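Beta-2-microglobulin (Danio rerio, PDB 4M9O) serves as the light-chain component of class I major histocompatibility complexes, which present peptide antigens to the immune system. Local coordinates at residues Thr81-Val84 / Glu89-Lys92. Numbering follows the deposited sequence.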
loop_
_atom_site.group_PDB
_atom_site.type_symbol
_atom_site.label_atom_id
_atom_site.label_comp_id
_atom_site.label_asym_id
_atom_site.label_seq_id
_atom_site.Cartn_x
_atom_site.Cartn_y
_atom_site.Cartn_z
ATOM N N THR A 81 0.459 7.793 2.537
ATOM C CA THR A 81 0.372 6.637 3.397
ATOM C C THR A 81 -0.533 5.524 2.876
ATOM O O THR A 81 -1.479 5.742 2.154
ATOM C CB THR A 81 -0.088 6.985 4.821
ATOM O OG1 THR A 81 -1.397 7.452 4.753
ATOM C CG2 THR A 81 0.718 8.020 5.423
ATOM N N CYS A 82 -0.208 4.323 3.291
ATOM C CA CYS A 82 -0.989 3.145 2.991
ATOM C C CYS A 82 -1.615 2.693 4.269
ATOM O O CYS A 82 -0.965 2.554 5.230
ATOM C CB CYS A 82 -0.136 2.028 2.411
ATOM S SG CYS A 82 -0.925 0.515 2.105
ATOM N N SER A 83 -2.903 2.484 4.252
ATOM C CA SER A 83 -3.629 2.073 5.421
ATOM C C SER A 83 -4.100 0.634 5.279
ATOM O O SER A 83 -4.752 0.333 4.354
ATOM C CB SER A 83 -4.791 3.002 5.619
ATOM O OG SER A 83 -5.463 2.830 6.810
ATOM N N VAL A 84 -3.733 -0.227 6.209
ATOM C CA VAL A 84 -4.085 -1.640 6.177
ATOM C C VAL A 84 -4.887 -2.147 7.388
ATOM O O VAL A 84 -4.453 -2.065 8.486
ATOM C CB VAL A 84 -2.832 -2.507 6.006
ATOM C CG1 VAL A 84 -3.159 -3.920 5.900
ATOM C CG2 VAL A 84 -2.005 -2.067 4.871
ATOM N N GLU A 89 -7.769 -4.362 13.125
ATOM C CA GLU A 89 -6.826 -3.330 13.438
ATOM C C GLU A 89 -6.290 -2.635 12.213
ATOM O O GLU A 89 -5.893 -3.247 11.275
ATOM C CB GLU A 89 -5.703 -3.849 14.299
ATOM C CG GLU A 89 -4.856 -2.758 14.811
ATOM C CD GLU A 89 -3.446 -3.163 15.135
ATOM O OE1 GLU A 89 -2.720 -2.358 15.725
ATOM O OE2 GLU A 89 -3.033 -4.256 14.791
ATOM N N THR A 90 -6.270 -1.326 12.268
ATOM C CA THR A 90 -5.796 -0.533 11.175
ATOM C C THR A 90 -4.434 0.013 11.488
ATOM O O THR A 90 -4.241 0.637 12.468
ATOM C CB THR A 90 -6.774 0.609 10.851
ATOM O OG1 THR A 90 -8.016 0.070 10.463
ATOM C CG2 THR A 90 -6.259 1.484 9.724
ATOM N N LYS A 91 -3.500 -0.263 10.620
ATOM C CA LYS A 91 -2.142 0.235 10.689
ATOM C C LYS A 91 -1.782 1.100 9.471
ATOM O O LYS A 91 -2.154 0.801 8.401
ATOM C CB LYS A 91 -1.173 -0.910 10.767
ATOM C CG LYS A 91 -1.207 -1.680 12.008
ATOM C CD LYS A 91 0.137 -2.253 12.210
ATOM C CE LYS A 91 0.166 -3.271 13.275
ATOM N NZ LYS A 91 1.166 -4.257 12.869
ATOM N N LYS A 92 -1.024 2.151 9.684
ATOM C CA LYS A 92 -0.654 3.088 8.656
ATOM C C LYS A 92 0.833 3.035 8.322
ATOM O O LYS A 92 1.651 2.981 9.192
ATOM C CB LYS A 92 -1.052 4.489 9.071
ATOM C CG LYS A 92 -2.454 4.629 9.476
ATOM C CD LYS A 92 -3.275 4.969 8.318
ATOM C CE LYS A 92 -4.312 5.999 8.631
ATOM N NZ LYS A 92 -5.688 5.487 8.556
#
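Val-84 and Lys-91 form a hydrogen-bonded antiparallel pair between strands 80-86 and 89-94. Val-84 N donates to Lys-91 O at 2.9 Å, almost straight (178°). Lys-91 N returns a bond to Val-84 O at 3.0 Å. Both carbonyls also take a CA-H...O contact: Thr-90 CA lies 3.4 Å from Val-84 O, and Ser-83 CA lies 3.6 Å from Lys-91 O. Ser-83 and Lys-92 make the next, non-hydrogen-bonded pair. Their side chains share the other face of the sheet from Val-84 and Lys-91. The Lys-92 chain bends at chi2, chi3 and chi4, which brings NZ back to donate to Ser-83 OG at 3.2 Å. Lys-92 CD packs 3.7 Å from Ser-83 CB. With Ser-83 OG anti to the backbone N (chi1 -172°), the hydroxyl reaches the side of strand 89-94, where it meets Lys-92 NZ and has Thr-90 CG2 at 3.3 Å. With an alanine here in place of the serine, the Lys-92 ammonium would probably lose this acceptor and its bent chain would be freer to turn. Thr-90 OG1 is hydrogen-bonded to Arg-85 NH1, just beyond Val-84. Backbone hydrogen bonds link Cys-82 to Phe-93 and Ser-83 to Glu-40, so strand 80-86 lies between 38-43 and the outermost strand 89-94. The Cys-82 to Cys-27 disulfide ties this hairpin's sheet to the facing sheet of the immunoglobulin C1-type sandwich, and Val-84 touches Val-9 of strand 8-13 across the same interface.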